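Local coordinates for protein type III effector XopAI (Xanthomonas citri, PDB 6K93) that probably binds arginine-containing peptides through a domain with the mono-ADP-ribosyltransferase fold, as a type III effector that the bacterium uses in cell invasion, at residues T129-G132 / P137-Q140; E166-L171 / S275-R280; Q172-D177 / F246-E251; G218-G223 / Q284-P289. One frame throughout, in Å; residues are numbered along the deposited sequence.

Contact 1 of 4, residues T129-G132 / P137-Q140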
loop_
_atom_site.group_PDB
_atom_site.type_symbol
_atom_site.label_atom_id
_atom_site.label_comp_id
_atom_site.label_asym_id
_atom_site.label_seq_id
_atom_site.Cartn_x
_atom_site.Cartn_y
_atom_site.Cartn_z
ATOM N N THR A 129 7.590 2.746 16.061
ATOM C CA THR A 129 6.922 3.674 16.973
ATOM C C THR A 129 5.409 3.746 16.767
ATOM O O THR A 129 4.747 4.570 17.412
ATOM C CB THR A 129 7.502 5.090 16.813
ATOM O OG1 THR A 129 7.175 5.613 15.525
ATOM C CG2 THR A 129 8.993 5.108 17.029
ATOM N N LEU A 130 4.846 2.929 15.875
ATOM C CA LEU A 130 3.466 3.122 15.454
ATOM C C LEU A 130 2.476 2.985 16.602
ATOM O O LEU A 130 1.415 3.626 16.590
ATOM C CB LEU A 130 3.130 2.115 14.364
ATOM C CG LEU A 130 1.792 2.326 13.644
ATOM C CD1 LEU A 130 1.826 3.645 12.901
ATOM C CD2 LEU A 130 1.520 1.186 12.714
ATOM N N TRP A 131 2.794 2.158 17.587
ATOM C CA TRP A 131 1.888 1.878 18.690
ATOM C C TRP A 131 2.208 2.681 19.942
ATOM O O TRP A 131 1.598 2.449 20.995
ATOM C CB TRP A 131 1.931 0.391 19.023
ATOM C CG TRP A 131 1.271 -0.491 18.035
ATOM C CD1 TRP A 131 0.889 -0.175 16.768
ATOM C CD2 TRP A 131 0.911 -1.856 18.240
ATOM N NE1 TRP A 131 0.302 -1.265 16.167
ATOM C CE2 TRP A 131 0.311 -2.312 17.052
ATOM C CE3 TRP A 131 1.040 -2.741 19.317
ATOM C CZ2 TRP A 131 -0.166 -3.613 16.912
ATOM C CZ3 TRP A 131 0.568 -4.027 19.175
ATOM C CH2 TRP A 131 -0.026 -4.452 17.980
ATOM N N GLY A 132 3.159 3.598 19.876
ATOM C CA GLY A 132 3.535 4.339 21.055
ATOM C C GLY A 132 4.820 3.812 21.685
ATOM O O GLY A 132 5.323 2.724 21.387
ATOM N N PRO A 137 10.125 -1.751 22.227
ATOM C CA PRO A 137 10.949 -2.973 22.326
ATOM C C PRO A 137 10.346 -4.161 21.586
ATOM O O PRO A 137 11.056 -4.848 20.858
ATOM C CB PRO A 137 11.043 -3.191 23.850
ATOM C CG PRO A 137 10.901 -1.790 24.438
ATOM C CD PRO A 137 9.905 -1.102 23.531
ATOM N N GLU A 138 9.046 -4.408 21.744
ATOM C CA GLU A 138 8.386 -5.521 21.056
ATOM C C GLU A 138 8.423 -5.320 19.551
ATOM O O GLU A 138 8.717 -6.263 18.800
ATOM C CB GLU A 138 6.935 -5.646 21.566
ATOM C CG GLU A 138 5.976 -6.449 20.713
ATOM C CD GLU A 138 4.520 -6.267 21.158
ATOM O OE1 GLU A 138 3.618 -6.379 20.307
ATOM O OE2 GLU A 138 4.284 -6.021 22.359
ATOM N N ARG A 139 8.137 -4.091 19.093
ATOM C CA ARG A 139 8.064 -3.828 17.662
ATOM C C ARG A 139 9.439 -3.774 17.019
ATOM O O ARG A 139 9.584 -4.077 15.822
ATOM C CB ARG A 139 7.265 -2.569 17.431
ATOM C CG ARG A 139 5.801 -2.814 17.802
ATOM C CD ARG A 139 4.858 -1.686 17.452
ATOM N NE ARG A 139 4.763 -1.413 16.022
ATOM C CZ ARG A 139 3.942 -2.014 15.169
ATOM N NH1 ARG A 139 3.111 -2.963 15.585
ATOM N NH2 ARG A 139 3.958 -1.658 13.892
ATOM N N GLN A 140 10.469 -3.442 17.791
ATOM C CA GLN A 140 11.831 -3.586 17.290
ATOM C C GLN A 140 12.151 -5.041 16.991
ATOM O O GLN A 140 12.776 -5.353 15.977
ATOM C CB GLN A 140 12.826 -3.034 18.311
ATOM C CG GLN A 140 14.240 -3.265 17.936
ATOM C CD GLN A 140 15.119 -2.150 18.423
ATOM O OE1 GLN A 140 15.890 -2.326 19.359
ATOM N NE2 GLN A 140 14.978 -0.970 17.808
#

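Contact 2 of 4, residues E166-L171 / S275-R280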
loop_
_atom_site.group_PDB
_atom_site.type_symbol
_atom_site.label_atom_id
_atom_site.label_comp_id
_atom_site.label_asym_id
_atom_site.label_seq_id
_atom_site.Cartn_x
_atom_site.Cartn_y
_atom_site.Cartn_z
ATOM N N GLU A 166 13.977 -3.211 3.239
ATOM C CA GLU A 166 12.918 -2.492 3.928
ATOM C C GLU A 166 11.691 -2.291 3.039
ATOM O O GLU A 166 10.573 -2.189 3.540
ATOM C CB GLU A 166 13.422 -1.130 4.392
ATOM C CG GLU A 166 14.557 -1.191 5.396
ATOM C CD GLU A 166 15.936 -1.242 4.749
ATOM O OE1 GLU A 166 16.074 -1.493 3.542
ATOM O OE2 GLU A 166 16.916 -0.990 5.498
ATOM N N ASP A 167 11.858 -2.202 1.724
ATOM C CA ASP A 167 10.692 -2.115 0.850
ATOM C C ASP A 167 9.881 -3.407 0.908
ATOM O O ASP A 167 8.647 -3.369 0.938
ATOM C CB ASP A 167 11.121 -1.832 -0.585
ATOM C CG ASP A 167 11.597 -0.413 -0.805
ATOM O OD1 ASP A 167 11.466 0.483 0.080
ATOM O OD2 ASP A 167 12.134 -0.174 -1.916
ATOM N N LEU A 168 10.559 -4.562 0.906
ATOM C CA LEU A 168 9.846 -5.821 1.077
ATOM C C LEU A 168 9.187 -5.912 2.449
ATOM O O LEU A 168 8.056 -6.398 2.576
ATOM C CB LEU A 168 10.795 -6.996 0.876
ATOM C CG LEU A 168 11.347 -7.226 -0.545
ATOM C CD1 LEU A 168 12.308 -8.407 -0.566
ATOM C CD2 LEU A 168 10.202 -7.451 -1.522
ATOM N N VAL A 169 9.858 -5.404 3.487
ATOM C CA VAL A 169 9.242 -5.358 4.813
ATOM C C VAL A 169 7.962 -4.525 4.784
ATOM O O VAL A 169 6.965 -4.870 5.421
ATOM C CB VAL A 169 10.244 -4.825 5.857
ATOM C CG1 VAL A 169 9.548 -4.532 7.181
ATOM C CG2 VAL A 169 11.377 -5.808 6.068
ATOM N N ALA A 170 7.956 -3.441 4.015
ATOM C CA ALA A 170 6.755 -2.626 3.887
ATOM C C ALA A 170 5.588 -3.422 3.320
ATOM O O ALA A 170 4.440 -3.214 3.730
ATOM C CB ALA A 170 7.048 -1.383 3.019
ATOM N N LEU A 171 5.848 -4.311 2.354
ATOM C CA LEU A 171 4.779 -5.148 1.819
ATOM C C LEU A 171 4.257 -6.098 2.877
ATOM O O LEU A 171 3.048 -6.264 3.017
ATOM C CB LEU A 171 5.250 -5.910 0.577
ATOM C CG LEU A 171 5.640 -5.090 -0.651
ATOM C CD1 LEU A 171 6.079 -6.046 -1.776
ATOM C CD2 LEU A 171 4.500 -4.202 -1.091
ATOM N N SER A 275 1.362 -12.144 -2.248
ATOM C CA SER A 275 1.193 -13.326 -1.396
ATOM C C SER A 275 2.524 -13.859 -0.866
ATOM O O SER A 275 2.586 -14.347 0.270
ATOM C CB SER A 275 0.433 -14.419 -2.158
ATOM O OG SER A 275 1.098 -14.786 -3.369
ATOM N N MET A 276 3.595 -13.751 -1.646
ATOM C CA MET A 276 4.911 -14.198 -1.185
ATOM C C MET A 276 5.375 -13.462 0.075
ATOM O O MET A 276 6.191 -14.006 0.845
ATOM C CB MET A 276 5.936 -13.980 -2.309
ATOM C CG MET A 276 5.770 -14.852 -3.521
ATOM S SD MET A 276 7.156 -16.002 -3.597
ATOM C CE MET A 276 8.542 -14.873 -3.731
ATOM N N PHE A 277 4.900 -12.219 0.287
ATOM C CA PHE A 277 5.383 -11.365 1.364
ATOM C C PHE A 277 4.395 -11.254 2.500
ATOM O O PHE A 277 4.757 -10.781 3.570
ATOM C CB PHE A 277 5.712 -9.983 0.794
ATOM C CG PHE A 277 6.455 -10.074 -0.482
ATOM C CD1 PHE A 277 7.745 -10.579 -0.476
ATOM C CD2 PHE A 277 5.870 -9.736 -1.678
ATOM C CE1 PHE A 277 8.448 -10.724 -1.658
ATOM C CE2 PHE A 277 6.562 -9.857 -2.860
ATOM C CZ PHE A 277 7.841 -10.366 -2.860
ATOM N N SER A 278 3.178 -11.718 2.301
ATOM C CA SER A 278 2.093 -11.492 3.235
ATOM C C SER A 278 2.242 -12.348 4.482
ATOM O O SER A 278 2.778 -13.466 4.461
ATOM C CB SER A 278 0.771 -11.822 2.549
ATOM O OG SER A 278 -0.322 -11.592 3.407
ATOM N N GLU A 279 1.713 -11.816 5.579
ATOM C CA GLU A 279 1.548 -12.558 6.817
ATOM C C GLU A 279 0.372 -13.507 6.794
ATOM O O GLU A 279 0.231 -14.297 7.730
ATOM C CB GLU A 279 1.371 -11.588 7.990
ATOM C CG GLU A 279 2.616 -10.854 8.251
ATOM C CD GLU A 279 2.797 -10.454 9.701
ATOM O OE1 GLU A 279 1.849 -10.595 10.506
ATOM O OE2 GLU A 279 3.896 -9.993 9.974
ATOM N N ARG A 280 -0.471 -13.438 5.773
ATOM C CA ARG A 280 -1.559 -14.395 5.576
ATOM C C ARG A 280 -1.247 -15.161 4.290
ATOM O O ARG A 280 -1.725 -14.799 3.210
ATOM C CB ARG A 280 -2.911 -13.688 5.552
ATOM C CG ARG A 280 -3.414 -13.436 6.990
ATOM C CD ARG A 280 -4.768 -12.750 7.028
ATOM N NE ARG A 280 -4.752 -11.528 6.230
ATOM C CZ ARG A 280 -4.006 -10.465 6.506
ATOM N NH1 ARG A 280 -3.239 -10.458 7.588
ATOM N NH2 ARG A 280 -4.041 -9.405 5.715
#

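Contact 3 of 4, residues Q172-D177 / F246-E251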
loop_
_atom_site.group_PDB
_atom_site.type_symbol
_atom_site.label_atom_id
_atom_site.label_comp_id
_atom_site.label_asym_id
_atom_site.label_seq_id
_atom_site.Cartn_x
_atom_site.Cartn_y
_atom_site.Cartn_z
ATOM N N GLN A 172 5.145 -6.699 3.664
ATOM C CA GLN A 172 4.665 -7.527 4.760
ATOM C C GLN A 172 3.865 -6.695 5.756
ATOM O O GLN A 172 2.790 -7.111 6.202
ATOM C CB GLN A 172 5.824 -8.249 5.454
ATOM C CG GLN A 172 5.325 -9.190 6.555
ATOM C CD GLN A 172 6.437 -9.971 7.222
ATOM O OE1 GLN A 172 7.512 -10.134 6.673
ATOM N NE2 GLN A 172 6.157 -10.477 8.418
ATOM N N ALA A 173 4.357 -5.498 6.094
ATOM C CA ALA A 173 3.655 -4.646 7.052
ATOM C C ALA A 173 2.283 -4.251 6.530
ATOM O O ALA A 173 1.327 -4.126 7.307
ATOM C CB ALA A 173 4.490 -3.391 7.352
ATOM N N TRP A 174 2.171 -4.038 5.214
ATOM C CA TRP A 174 0.882 -3.724 4.625
ATOM C C TRP A 174 -0.147 -4.804 4.945
ATOM O O TRP A 174 -1.326 -4.505 5.139
ATOM C CB TRP A 174 1.020 -3.544 3.116
ATOM C CG TRP A 174 -0.307 -3.585 2.449
ATOM C CD1 TRP A 174 -0.892 -4.693 1.858
ATOM C CD2 TRP A 174 -1.285 -2.555 2.391
ATOM N NE1 TRP A 174 -2.144 -4.383 1.408
ATOM C CE2 TRP A 174 -2.410 -3.077 1.731
ATOM C CE3 TRP A 174 -1.310 -1.234 2.819
ATOM C CZ2 TRP A 174 -3.530 -2.325 1.489
ATOM C CZ3 TRP A 174 -2.428 -0.481 2.573
ATOM C CH2 TRP A 174 -3.524 -1.009 1.909
ATOM N N THR A 175 0.269 -6.064 4.998
ATOM C CA THR A 175 -0.662 -7.152 5.240
ATOM C C THR A 175 -0.963 -7.377 6.720
ATOM O O THR A 175 -1.673 -8.328 7.062
ATOM C CB THR A 175 -0.152 -8.456 4.610
ATOM O OG1 THR A 175 1.007 -8.968 5.286
ATOM C CG2 THR A 175 0.183 -8.239 3.132
ATOM N N THR A 176 -0.472 -6.504 7.600
ATOM C CA THR A 176 -0.840 -6.501 9.007
ATOM C C THR A 176 -1.876 -5.395 9.236
ATOM O O THR A 176 -2.220 -4.631 8.330
ATOM C CB THR A 176 0.379 -6.297 9.903
ATOM O OG1 THR A 176 0.780 -4.910 9.871
ATOM C CG2 THR A 176 1.538 -7.195 9.486
ATOM N N ASP A 177 -2.324 -5.253 10.489
ATOM C CA ASP A 177 -3.255 -4.201 10.837
ATOM C C ASP A 177 -2.642 -2.812 10.685
ATOM O O ASP A 177 -3.383 -1.823 10.727
ATOM C CB ASP A 177 -3.720 -4.394 12.276
ATOM C CG ASP A 177 -4.583 -5.640 12.448
ATOM O OD1 ASP A 177 -5.220 -6.058 11.458
ATOM O OD2 ASP A 177 -4.604 -6.205 13.560
ATOM N N PHE A 246 -3.914 3.094 -1.723
ATOM C CA PHE A 246 -3.408 1.731 -1.853
ATOM C C PHE A 246 -4.621 0.828 -1.997
ATOM O O PHE A 246 -5.341 0.562 -1.033
ATOM C CB PHE A 246 -2.558 1.339 -0.657
ATOM C CG PHE A 246 -1.286 2.109 -0.584
ATOM C CD1 PHE A 246 -1.268 3.340 0.011
ATOM C CD2 PHE A 246 -0.115 1.614 -1.141
ATOM C CE1 PHE A 246 -0.103 4.090 0.061
ATOM C CE2 PHE A 246 1.028 2.358 -1.105
ATOM C CZ PHE A 246 1.031 3.596 -0.496
ATOM N N PHE A 247 -4.870 0.363 -3.210
ATOM C CA PHE A 247 -6.081 -0.381 -3.523
ATOM C C PHE A 247 -5.767 -1.871 -3.569
ATOM O O PHE A 247 -4.935 -2.320 -4.371
ATOM C CB PHE A 247 -6.639 0.054 -4.869
ATOM C CG PHE A 247 -7.930 -0.623 -5.248
ATOM C CD1 PHE A 247 -9.077 -0.460 -4.470
ATOM C CD2 PHE A 247 -7.996 -1.396 -6.392
ATOM C CE1 PHE A 247 -10.269 -1.079 -4.849
ATOM C CE2 PHE A 247 -9.182 -2.008 -6.753
ATOM C CZ PHE A 247 -10.310 -1.850 -5.992
ATOM N N ALA A 248 -6.369 -2.620 -2.666
ATOM C CA ALA A 248 -6.125 -4.048 -2.562
ATOM C C ALA A 248 -7.247 -4.858 -3.185
ATOM O O ALA A 248 -8.419 -4.473 -3.185
ATOM C CB ALA A 248 -5.957 -4.473 -1.107
ATOM N N ALA A 249 -6.859 -6.001 -3.724
ATOM C CA ALA A 249 -7.781 -6.937 -4.342
ATOM C C ALA A 249 -7.270 -8.349 -4.139
ATOM O O ALA A 249 -6.177 -8.569 -3.655
ATOM C CB ALA A 249 -7.946 -6.619 -5.832
ATOM N N SER A 250 -8.085 -9.322 -4.525
ATOM C CA SER A 250 -7.747 -10.735 -4.428
ATOM C C SER A 250 -7.832 -11.378 -5.811
ATOM O O SER A 250 -8.733 -11.070 -6.595
ATOM C CB SER A 250 -8.683 -11.418 -3.438
ATOM O OG SER A 250 -8.499 -12.813 -3.410
ATOM N N GLU A 251 -6.869 -12.271 -6.093
ATOM C CA GLU A 251 -6.912 -13.044 -7.330
ATOM C C GLU A 251 -8.105 -13.982 -7.342
ATOM O O GLU A 251 -8.602 -14.354 -8.412
ATOM C CB GLU A 251 -5.640 -13.845 -7.489
ATOM C CG GLU A 251 -4.396 -13.018 -7.602
ATOM C CD GLU A 251 -3.127 -13.865 -7.641
ATOM O OE1 GLU A 251 -3.216 -15.036 -8.008
ATOM O OE2 GLU A 251 -2.074 -13.319 -7.304
#

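Contact 4 of 4, residues G218-G223 / Q284-P289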
loop_
_atom_site.group_PDB
_atom_site.type_symbol
_atom_site.label_atom_id
_atom_site.label_comp_id
_atom_site.label_asym_id
_atom_site.label_seq_id
_atom_site.Cartn_x
_atom_site.Cartn_y
_atom_site.Cartn_z
ATOM N N GLY A 218 -5.221 -10.342 -15.082
ATOM C CA GLY A 218 -6.484 -11.008 -14.836
ATOM C C GLY A 218 -7.382 -10.083 -14.053
ATOM O O GLY A 218 -7.004 -8.968 -13.709
ATOM N N THR A 219 -8.583 -10.564 -13.783
ATOM C CA THR A 219 -9.578 -9.808 -13.042
ATOM C C THR A 219 -9.372 -10.067 -11.558
ATOM O O THR A 219 -9.290 -11.222 -11.130
ATOM C CB THR A 219 -10.981 -10.229 -13.464
ATOM O OG1 THR A 219 -11.132 -10.062 -14.880
ATOM C CG2 THR A 219 -12.026 -9.429 -12.731
ATOM N N VAL A 220 -9.304 -8.990 -10.770
ATOM C CA VAL A 220 -9.103 -9.116 -9.332
ATOM C C VAL A 220 -10.297 -8.495 -8.605
ATOM O O VAL A 220 -10.965 -7.597 -9.122
ATOM C CB VAL A 220 -7.761 -8.510 -8.848
ATOM C CG1 VAL A 220 -6.583 -9.275 -9.455
ATOM C CG2 VAL A 220 -7.653 -7.017 -9.190
ATOM N N PHE A 221 -10.559 -8.994 -7.396
ATOM C CA PHE A 221 -11.819 -8.778 -6.707
ATOM C C PHE A 221 -11.587 -8.055 -5.391
ATOM O O PHE A 221 -10.664 -8.388 -4.643
ATOM C CB PHE A 221 -12.511 -10.143 -6.489
ATOM C CG PHE A 221 -12.699 -10.914 -7.760
ATOM C CD1 PHE A 221 -13.763 -10.649 -8.575
ATOM C CD2 PHE A 221 -11.748 -11.843 -8.150
ATOM C CE1 PHE A 221 -13.893 -11.337 -9.784
ATOM C CE2 PHE A 221 -11.889 -12.535 -9.350
ATOM C CZ PHE A 221 -12.946 -12.253 -10.141
ATOM N N THR A 222 -12.455 -7.086 -5.120
ATOM C CA THR A 222 -12.399 -6.289 -3.912
ATOM C C THR A 222 -13.800 -6.064 -3.369
ATOM O O THR A 222 -14.759 -5.895 -4.119
ATOM C CB THR A 222 -11.775 -4.907 -4.208
ATOM O OG1 THR A 222 -10.517 -5.063 -4.843
ATOM C CG2 THR A 222 -11.610 -4.065 -2.930
ATOM N N GLY A 223 -13.892 -6.011 -2.049
ATOM C CA GLY A 223 -15.098 -5.556 -1.386
ATOM C C GLY A 223 -14.729 -4.635 -0.242
ATOM O O GLY A 223 -13.832 -4.982 0.530
ATOM N N GLN A 284 -4.278 -14.447 -1.665
ATOM C CA GLN A 284 -3.697 -14.151 -2.984
ATOM C C GLN A 284 -3.969 -12.673 -3.299
ATOM O O GLN A 284 -4.724 -12.310 -4.210
ATOM C CB GLN A 284 -4.259 -15.082 -4.076
ATOM C CG GLN A 284 -3.784 -16.523 -3.881
ATOM C CD GLN A 284 -4.344 -17.476 -4.927
ATOM O OE1 GLN A 284 -4.986 -18.451 -4.583
ATOM N NE2 GLN A 284 -4.074 -17.202 -6.200
ATOM N N GLU A 285 -3.328 -11.794 -2.515
ATOM C CA GLU A 285 -3.557 -10.362 -2.602
ATOM C C GLU A 285 -2.776 -9.754 -3.746
ATOM O O GLU A 285 -1.618 -10.098 -3.983
ATOM C CB GLU A 285 -3.190 -9.688 -1.283
ATOM C CG GLU A 285 -3.444 -8.203 -1.278
ATOM C CD GLU A 285 -3.309 -7.579 0.110
ATOM O OE1 GLU A 285 -2.858 -8.256 1.052
ATOM O OE2 GLU A 285 -3.667 -6.399 0.234
ATOM N N VAL A 286 -3.426 -8.822 -4.432
ATOM C CA VAL A 286 -2.832 -7.973 -5.458
ATOM C C VAL A 286 -3.003 -6.536 -4.987
ATOM O O VAL A 286 -4.092 -6.160 -4.556
ATOM C CB VAL A 286 -3.498 -8.167 -6.834
ATOM C CG1 VAL A 286 -3.052 -7.155 -7.841
ATOM C CG2 VAL A 286 -3.209 -9.605 -7.329
ATOM N N LEU A 287 -1.933 -5.745 -5.027
ATOM C CA LEU A 287 -1.937 -4.405 -4.454
ATOM C C LEU A 287 -1.531 -3.407 -5.516
ATOM O O LEU A 287 -0.514 -3.597 -6.196
ATOM C CB LEU A 287 -1.012 -4.337 -3.250
ATOM C CG LEU A 287 -1.074 -3.016 -2.509
ATOM C CD1 LEU A 287 -2.439 -2.735 -1.937
ATOM C CD2 LEU A 287 -0.032 -2.996 -1.414
ATOM N N PHE A 288 -2.340 -2.372 -5.669
ATOM C CA PHE A 288 -2.042 -1.269 -6.583
ATOM C C PHE A 288 -1.629 -0.028 -5.803
ATOM O O PHE A 288 -2.260 0.293 -4.784
ATOM C CB PHE A 288 -3.258 -0.905 -7.450
ATOM C CG PHE A 288 -3.845 -2.034 -8.267
ATOM C CD1 PHE A 288 -4.834 -2.822 -7.735
ATOM C CD2 PHE A 288 -3.467 -2.214 -9.583
ATOM C CE1 PHE A 288 -5.430 -3.817 -8.497
ATOM C CE2 PHE A 288 -4.057 -3.211 -10.335
ATOM C CZ PHE A 288 -5.029 -3.994 -9.793
ATOM N N PRO A 289 -0.623 0.703 -6.262
ATOM C CA PRO A 289 -0.195 1.893 -5.537
ATOM C C PRO A 289 -1.043 3.101 -5.883
ATOM O O PRO A 289 -1.659 3.152 -6.964
ATOM C CB PRO A 289 1.242 2.098 -6.026
ATOM C CG PRO A 289 1.233 1.548 -7.415
ATOM C CD PRO A 289 0.276 0.365 -7.389
#

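Contact 1 of 4, residues T129-G132 / P137-Q140
Arg139 lays its guanidinium flat on the indole of Trp131, a cation-pi stack in which the two planes are tilted by 28°. CZ of Arg139 stands 3.9 Å from the centroid of the five-membered ring of Trp131 and only 13° off its normal, so the charge sits over the pyrrole face. The closest approach is made by Arg139 NH1, 3.2 Å from Trp131 CE2, above the CE2-NE1 side of the indole. NH1 and Trp131 NE1 are both donors and form no bond with each other. CD of Arg139 already touches the same indole face in a CH-pi contact, and the bend at chi3 (63°) then folds NE and the guanidinium over it. Arg139 NH2 reaches CB of Leu130 at 3.9 Å. Glu138 OE1 approaches Trp131 CZ3 obliquely at 4.0 Å, its carboxylate steeply inclined to the indole. Two polar partners further fix the guanidinium: Arg139 NE donates to Leu127 O, and NH2 forms a salt bridge with Asp178. A type I turn, closed by Gly132 N to Thr129 O, presents the tryptophan, and the whole contact bridges the connection between helices 117-128 and 136-156 to the first turns of the latter.

Contact 2 of 4, residues E166-L171 / S275-R280
The backbones come nearest at Leu171 and Phe277, whose CA atoms lie 6.3 Å apart, and no hydrogen bond joins the two segments. Residues 166-171 form a stretch of helix, with Ala170 N bonded to Glu166 O, whereas 275-280 follow an irregular path between two strands. Just past Phe277 the loop is shaped by an ST turn, in which Arg280 N donates to Ser278 OG at 3.0 Å and an almost straight 164°. What crosses the interface is a single aromatic ring meeting two leucines spaced three residues apart on the helix. Leu168 sends its CD2 methyl over one face of the Phe277 ring, 4.1 Å from the centroid and 27° off the normal, with CE1 as its nearest atom at 3.7 Å. Leu171 runs alongside Phe277, pointing the same way; its CD1 meets Phe277 CD2 obliquely at 3.7 Å, while the two CB atoms also touch. With chi1 at -44°, Phe277 has CG anti to its carbonyl carbon, which brings the ring over to the two leucines. Met276 CB covers the opposite face, so the ring is held between Leu168 and Met276. Around this buried apolar patch, helix 136-156 supplies Met153 against Phe277 and Lys154 against Leu168, and helix 194-209 sets Ala206 against Leu171.

Contact 3 of 4, residues Q172-D177 / F246-E251
In this domain of the mono-ADP-ribosyltransferase fold, the C-terminal end of helix 165-174 packs against strand 247-250 of the three-stranded antiparallel sheet, and Trp174 makes the connection. Its benzo ring reaches Ala248 in the strand and Phe246 just before it. CH2 of Trp174 lies 3.6 Å from CB of Phe246, which comes in obliquely. CZ2 of Trp174 is 4.2 Å from CB of Ala248, a methyl met at the indole edge and near its plane. The two touched residues are two positions apart, so both point their CB toward the helix, with Phe247 between them facing the other way. Phe246 engages Trp174 mainly through its CB, because its ring leads off toward Ala200, Ile203 and Ile204 of helix 194-209. The aromatic rings are accordingly neither stacked nor edge-to-face: the centroid of the Trp174 six-membered ring is 5.8 Å from that of Phe246, with planes at 37°. Placing CG of Trp174 anti to its backbone N (chi1 165°) carries the indole from the last helical turn across to the strand, and its buried NE1 is satisfied by Glu285 OE2 on the middle strand of the sheet. Behind the tryptophan two threonines follow the end of the helix, and their backbone and hydroxyl groups both bond back to the carbonyls three residues earlier. Gln172 O thus accepts from Thr175 N and, at 2.7 Å, from Thr175 OG1; Ala173 O accepts from Thr176 N and, on a lone pair in the carbonyl plane, from Thr176 OG1 at 2.7 Å.

Contact 4 of 4, residues G218-G223 / Q284-P289
This is a small, wholly apolar contact between strands of two beta-sheets of the mono-ADP-ribosyltransferase fold: Val220 belongs to the outer strand 218-224 of the five-stranded mixed sheet, and Val286 and Phe288 to the middle strand 285-288 of the three-stranded antiparallel one. The two strands are not paired with each other. Their CA atoms come no nearer than 7.5 Å, between Val220 and Val286, and no hydrogen bond crosses, so segments 218-223 and 284-289 touch through side chains alone. Strand 247-250 lies between them, hydrogen-bonded to both: Ala249 pairs with Val286 through the backbone, Ser250 pairs likewise with Phe221, and the Ala249 side chain touches Val220. Val220 divides its two methyls between the two residues of strand 285-288 that face it. One branch goes to Val286, whose side chain it crosses at about a right angle, and the other to Phe288, which reaches toward Val220 from the opposite direction. The valine torsion explains the split: at chi1 -64° CG1 stands anti to the carbonyl carbon, while CG2 takes the place between the backbone N and that carbon. Phe288 presents its edge here, with CE1 and CZ equally near to the methyl, and its ring also makes an edge-to-face contact with Phe294 of strand 293-301. All three touching residues are buried, part of the hydrophobic interior. At the two points of touch, CG1 of Val220 lies 4.0 Å from CG2 of Val286, and CG2 of Val220 lies 4.0 Å from CE1 of Phe288, in the plane of the ring.

The chemistry of the four contacts differs with their place in the fold. Contact 1, partly exposed and joining neighbours in sequence, relies on a charged group over an aromatic face; its centre lies 29 Å from that of contact 4, on the opposite side of the chain's centre. Contacts 2, 3 and 4 are buried, join segments at least 61 residues apart, and are apolar across the interface. Contacts 2 and 3 share helix 165-174 and are tied by polar bonds, Arg280 NH1 to Thr175 O and Glu279 OE2 to Gln172 NE2. Contacts 3 and 4 use neighbouring strands of the three-stranded sheet, so a continuous core runs from helix to sheet to sheet.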